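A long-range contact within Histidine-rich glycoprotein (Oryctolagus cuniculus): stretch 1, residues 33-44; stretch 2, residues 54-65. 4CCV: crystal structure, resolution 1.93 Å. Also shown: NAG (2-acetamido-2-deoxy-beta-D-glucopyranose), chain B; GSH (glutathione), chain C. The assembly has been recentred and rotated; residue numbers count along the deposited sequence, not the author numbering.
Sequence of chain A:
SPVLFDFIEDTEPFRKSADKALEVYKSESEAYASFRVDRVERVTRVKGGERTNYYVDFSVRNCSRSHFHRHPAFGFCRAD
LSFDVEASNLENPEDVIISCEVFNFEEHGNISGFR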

# COMPACT_ATOMS: atom_id res chain seq x y z
N ALA A 33 11.59 -2.21 7.79
CA ALA A 33 11.23 -1.94 9.20
C ALA A 33 10.91 -0.46 9.49
O ALA A 33 10.10 -0.17 10.36
CB ALA A 33 12.34 -2.44 10.13
N SER A 34 11.58 0.48 8.81
CA SER A 34 11.39 1.90 9.10
C SER A 34 10.26 2.55 8.28
O SER A 34 10.07 3.77 8.33
CB SER A 34 12.69 2.67 8.79
OG SER A 34 12.83 2.76 7.37
N PHE A 35 9.53 1.79 7.48
CA PHE A 35 8.66 2.39 6.47
C PHE A 35 7.33 2.91 7.07
O PHE A 35 6.83 2.37 8.05
CB PHE A 35 8.40 1.41 5.31
CG PHE A 35 9.45 1.40 4.22
CD1 PHE A 35 10.76 1.05 4.48
CD2 PHE A 35 9.10 1.69 2.92
CE1 PHE A 35 11.72 1.03 3.47
CE2 PHE A 35 10.03 1.64 1.89
CZ PHE A 35 11.35 1.33 2.16
N ARG A 36 6.79 3.98 6.48
CA ARG A 36 5.47 4.53 6.87
C ARG A 36 4.68 4.92 5.64
O ARG A 36 5.25 5.17 4.60
CB ARG A 36 5.65 5.74 7.75
CG ARG A 36 6.44 5.41 8.98
CD ARG A 36 6.49 6.67 9.82
NE ARG A 36 7.16 6.50 11.10
CZ ARG A 36 7.36 7.50 11.96
NH1 ARG A 36 6.95 8.74 11.67
NH2 ARG A 36 7.97 7.25 13.12
N VAL A 37 3.35 4.86 5.74
CA VAL A 37 2.47 5.19 4.63
C VAL A 37 2.56 6.67 4.42
O VAL A 37 2.53 7.45 5.42
CB VAL A 37 0.97 4.82 5.01
CG1 VAL A 37 0.01 5.38 3.97
CG2 VAL A 37 0.92 3.31 5.09
N ASP A 38 2.67 7.06 3.14
CA ASP A 38 2.69 8.46 2.75
C ASP A 38 1.20 8.83 2.49
O ASP A 38 0.57 9.43 3.37
CB ASP A 38 3.62 8.70 1.55
CG ASP A 38 3.89 10.19 1.31
OD1 ASP A 38 3.15 11.03 1.89
OD2 ASP A 38 4.83 10.51 0.53
N ARG A 39 0.64 8.47 1.32
CA ARG A 39 -0.75 8.83 0.96
C ARG A 39 -1.42 7.57 0.42
O ARG A 39 -0.75 6.77 -0.27
CB ARG A 39 -0.84 9.84 -0.19
CG ARG A 39 -0.30 11.21 0.11
CD ARG A 39 -0.42 12.20 -1.03
NE ARG A 39 0.37 13.39 -0.64
CZ ARG A 39 1.53 13.79 -1.21
NH1 ARG A 39 2.03 13.18 -2.28
NH2 ARG A 39 2.17 14.87 -0.75
N VAL A 40 -2.72 7.41 0.69
CA VAL A 40 -3.54 6.46 -0.04
C VAL A 40 -3.82 7.08 -1.40
O VAL A 40 -4.33 8.20 -1.44
CB VAL A 40 -4.85 6.15 0.72
CG1 VAL A 40 -5.70 5.16 -0.06
CG2 VAL A 40 -4.53 5.51 2.05
N GLU A 41 -3.43 6.41 -2.48
CA GLU A 41 -3.48 6.99 -3.83
C GLU A 41 -4.73 6.65 -4.64
O GLU A 41 -5.20 7.48 -5.42
CB GLU A 41 -2.24 6.52 -4.63
CG GLU A 41 -0.92 6.71 -3.87
CD GLU A 41 -0.25 8.04 -4.13
OE1 GLU A 41 -0.62 8.63 -5.16
OE2 GLU A 41 0.66 8.47 -3.37
N ARG A 42 -5.30 5.47 -4.41
CA ARG A 42 -6.39 4.94 -5.21
C ARG A 42 -6.97 3.71 -4.51
O ARG A 42 -6.24 2.92 -3.90
CB ARG A 42 -5.85 4.58 -6.62
CG ARG A 42 -6.93 4.02 -7.53
CD ARG A 42 -6.46 3.83 -8.95
NE ARG A 42 -5.40 2.84 -9.02
CZ ARG A 42 -4.89 2.36 -10.13
NH1 ARG A 42 -5.31 2.78 -11.32
NH2 ARG A 42 -3.94 1.45 -10.03
N VAL A 43 -8.28 3.53 -4.59
CA VAL A 43 -8.91 2.33 -4.06
C VAL A 43 -9.89 1.82 -5.11
O VAL A 43 -10.78 2.56 -5.59
CB VAL A 43 -9.69 2.59 -2.78
CG1 VAL A 43 -10.46 1.35 -2.30
CG2 VAL A 43 -8.79 3.18 -1.67
N THR A 44 -9.68 0.58 -5.49
CA THR A 44 -10.49 -0.12 -6.49
C THR A 44 -11.28 -1.21 -5.79
O THR A 44 -10.76 -1.84 -4.88
CB THR A 44 -9.56 -0.85 -7.48
OG1 THR A 44 -8.72 0.11 -8.08
CG2 THR A 44 -10.35 -1.53 -8.57
N TYR A 54 -10.98 -5.18 -2.11
CA TYR A 54 -10.55 -3.77 -2.25
C TYR A 54 -9.08 -3.77 -2.46
O TYR A 54 -8.36 -4.43 -1.72
CB TYR A 54 -10.85 -2.93 -0.99
CG TYR A 54 -12.31 -2.73 -0.73
CD1 TYR A 54 -13.03 -3.70 -0.06
CD2 TYR A 54 -12.99 -1.61 -1.19
CE1 TYR A 54 -14.39 -3.56 0.17
CE2 TYR A 54 -14.35 -1.45 -0.98
CZ TYR A 54 -15.05 -2.43 -0.27
OH TYR A 54 -16.39 -2.35 -0.05
N TYR A 55 -8.63 -3.04 -3.47
CA TYR A 55 -7.22 -2.93 -3.82
C TYR A 55 -6.83 -1.52 -3.45
O TYR A 55 -7.33 -0.53 -4.02
CB TYR A 55 -6.97 -3.25 -5.31
CG TYR A 55 -7.36 -4.70 -5.62
CD1 TYR A 55 -6.47 -5.75 -5.44
CD2 TYR A 55 -8.62 -5.01 -6.10
CE1 TYR A 55 -6.85 -7.07 -5.73
CE2 TYR A 55 -9.01 -6.33 -6.37
CZ TYR A 55 -8.10 -7.35 -6.21
OH TYR A 55 -8.49 -8.68 -6.44
N VAL A 56 -6.06 -1.44 -2.37
CA VAL A 56 -5.71 -0.16 -1.78
C VAL A 56 -4.31 0.13 -2.25
O VAL A 56 -3.41 -0.59 -1.83
CB VAL A 56 -5.73 -0.21 -0.26
CG1 VAL A 56 -5.34 1.14 0.33
CG2 VAL A 56 -7.12 -0.59 0.22
N ASP A 57 -4.13 1.17 -3.08
CA ASP A 57 -2.83 1.54 -3.69
C ASP A 57 -2.34 2.73 -2.88
O ASP A 57 -3.06 3.70 -2.75
CB ASP A 57 -2.94 1.98 -5.16
CG ASP A 57 -3.41 0.86 -6.09
OD1 ASP A 57 -3.18 -0.28 -5.70
OD2 ASP A 57 -4.02 1.08 -7.16
N PHE A 58 -1.15 2.60 -2.33
CA PHE A 58 -0.62 3.59 -1.40
C PHE A 58 0.86 3.84 -1.58
O PHE A 58 1.59 2.95 -2.06
CB PHE A 58 -1.02 3.30 0.08
CG PHE A 58 -0.50 2.05 0.66
CD1 PHE A 58 -1.19 0.85 0.49
CD2 PHE A 58 0.64 2.04 1.43
CE1 PHE A 58 -0.74 -0.30 1.10
CE2 PHE A 58 1.11 0.88 2.01
CZ PHE A 58 0.38 -0.29 1.88
N SER A 59 1.30 5.08 -1.27
CA SER A 59 2.70 5.42 -1.31
C SER A 59 3.26 5.21 0.08
O SER A 59 2.52 5.29 1.06
CB SER A 59 2.94 6.87 -1.77
OG SER A 59 2.02 7.73 -1.19
N VAL A 60 4.56 4.91 0.12
CA VAL A 60 5.32 4.74 1.34
C VAL A 60 6.64 5.52 1.32
O VAL A 60 7.13 5.85 0.26
CB VAL A 60 5.58 3.24 1.62
CG1 VAL A 60 4.24 2.52 1.86
CG2 VAL A 60 6.40 2.54 0.50
N ARG A 61 7.21 5.78 2.50
CA ARG A 61 8.53 6.37 2.64
C ARG A 61 9.41 5.50 3.52
O ARG A 61 8.96 4.92 4.50
CB ARG A 61 8.44 7.75 3.31
CG ARG A 61 7.76 8.81 2.46
CD ARG A 61 8.44 8.99 1.11
NE ARG A 61 7.95 10.20 0.43
CZ ARG A 61 8.69 11.01 -0.33
NH1 ARG A 61 9.98 10.77 -0.51
NH2 ARG A 61 8.13 12.10 -0.90
N ASN A 62 10.69 5.46 3.17
CA ASN A 62 11.70 4.76 3.94
C ASN A 62 12.25 5.71 4.96
O ASN A 62 13.17 6.51 4.65
CB ASN A 62 12.82 4.31 2.99
CG ASN A 62 13.87 3.49 3.69
OD1 ASN A 62 14.02 3.57 4.90
ND2 ASN A 62 14.61 2.71 2.94
N CYS A 63 11.71 5.68 6.18
CA CYS A 63 12.06 6.73 7.14
C CYS A 63 13.50 6.66 7.62
O CYS A 63 14.01 7.65 8.19
CB CYS A 63 11.12 6.77 8.34
SG CYS A 63 9.42 7.09 7.77
N SER A 64 14.19 5.53 7.43
CA SER A 64 15.60 5.54 7.84
C SER A 64 16.41 6.48 6.91
O SER A 64 17.44 7.07 7.33
CB SER A 64 16.18 4.14 7.92
OG SER A 64 16.52 3.67 6.65
N ARG A 65 15.92 6.66 5.68
CA ARG A 65 16.51 7.64 4.77
C ARG A 65 16.17 9.11 5.09
O ARG A 65 16.66 9.97 4.42
CB ARG A 65 16.23 7.31 3.33
CG ARG A 65 17.15 6.19 2.87
CD ARG A 65 16.57 5.50 1.69
NE ARG A 65 17.45 4.49 1.12
CZ ARG A 65 18.08 4.60 -0.04
NH1 ARG A 65 18.01 5.72 -0.75
NH2 ARG A 65 18.81 3.59 -0.48
C1 NAG B . 15.64 1.87 3.50
C2 NAG B . 15.94 0.63 2.69
C3 NAG B . 17.03 -0.11 3.44
C4 NAG B . 18.24 0.72 3.76
C5 NAG B . 17.89 2.02 4.46
C6 NAG B . 19.10 3.00 4.49
C7 NAG B . 14.31 -0.76 1.44
C8 NAG B . 13.17 -1.78 1.47
N2 NAG B . 14.83 -0.31 2.57
O3 NAG B . 17.39 -1.20 2.67
O4 NAG B . 18.97 -0.03 4.69
O5 NAG B . 16.80 2.65 3.79
O6 NAG B . 19.54 3.14 3.14
O7 NAG B . 14.66 -0.36 0.34
N1 GSH C . 6.42 12.11 4.26
CA1 GSH C . 5.40 12.15 5.28
C1 GSH C . 5.67 13.36 6.16
O11 GSH C . 5.75 14.49 5.59
O12 GSH C . 5.85 13.29 7.39
CB1 GSH C . 5.39 10.73 5.82
CG1 GSH C . 5.13 10.65 7.32
CD1 GSH C . 6.38 10.55 8.15
OE1 GSH C . 6.20 10.18 9.27
N2 GSH C . 7.66 10.80 7.75
CA2 GSH C . 8.75 10.59 8.71
C2 GSH C . 8.91 11.64 9.79
O2 GSH C . 9.58 11.33 10.78
CB2 GSH C . 10.05 10.41 7.95
SG2 GSH C . 9.77 9.11 6.70
N3 GSH C . 8.38 12.87 9.60
CA3 GSH C . 8.62 14.06 10.43
C3 GSH C . 8.49 13.82 11.92
O31 GSH C . 7.39 13.40 12.35
O32 GSH C . 9.48 14.04 12.66
O HOH W 1 -6.68 0.52 -6.51

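Strands 35-44 and 54-62 run antiparallel, their N-to-C directions 142° apart, and bury 1086 Å² between the two stretches. At the ends the backbone ladder is regular: Arg-36 N donates to Arg-61 O at 3.1 Å and Arg-61 N to Arg-36 O at 2.9 Å, while Thr-44 N to Tyr-55 O (3.0 Å) and Tyr-55 N to Thr-44 O (2.8 Å) repeat the pattern. Between them the register shifts by one residue twice, from Val-37/Val-60 to Val-40/Phe-58 and again to Arg-42/Asp-57. Two backbone torsion pairs depart from extended values here, Asp-38 at -91/-80 and Glu-41 at -96/-31. At the second bulge Asp-57 O accepts from both Glu-41 N (2.7 Å) and, weakly, Arg-42 N (3.3 Å).

Ser-59 sits where these irregularities meet. Its chi1 of 42° (p) places the hydroxyl between two partners: Arg-39 N donates to Ser-59 OG at 3.0 Å, and Ser-59 OG donates to Glu-41 OE2 at 2.7 Å. Glu-41 reaches this hydroxyl with chi1 m and an off-well chi2 of -91°, so its side chain is folded rather than extended. The main chain of Ser-59 is paired as well, with Asp-38 N donating to Ser-59 O at 2.7 Å and Ser-59 N to Arg-39 O at 2.8 Å.

Two salt bridges fix longer side chains. Asp-38 is t, its CA-to-CB bond directed toward the other strand, and Arg-61 bends through two successive m torsions; Arg-61 NE meets Asp-38 OD2 at 3.1 Å with a near-linear angle of 167°. In Arg-42, chi1 and chi2 are t and chi3 turns to 64° (p), presenting the guanidinium edge so that NE and NH2 each lie 2.9 Å from Asp-57 OD2. A water donates to Tyr-55 O at 2.8 Å and, weakly, to Asp-57 OD2 at 2.8 Å, and lies 2.6 Å from Thr-44 OG1, joining the strands beside this bridge.

Phe-35 (m) lays its ring against the backbone opposite: Asn-62 CA is 3.7 Å from the ring centroid and 9° off the normal, an over-the-face CH-pi contact. Val-60 CG2 approaches the ring edge, 3.7 Å from Phe-35 CD2. Further along, Val-37 CG2 contacts Phe-58 CD2 at 3.9 Å, and Val-40 CG1 lies 4.1 Å from Val-56 CG1.

Asn-62 carries the glycan through ND2, 1.4 Å from NAG C1. Its OD1 remains free to accept from Ser-64 OG at 3.1 Å and, weakly, from Ser-64 N at 3.2 Å. Ser-34 is p, and its OG accepts a weak bond from Ser-64 N at 3.1 Å, tying the start of stretch 1 to the 3-10 segment. Cys-63 is joined to glutathione, with SG 2.3 Å from GSH SG2. Arg-36, m then fully extended through t torsions, passes its CD 3.6 Å from Cys-63 SG and donates from NH1 to GSH OE1 at 2.9 Å, so one side chain spans both the disulfide and the bound tripeptide.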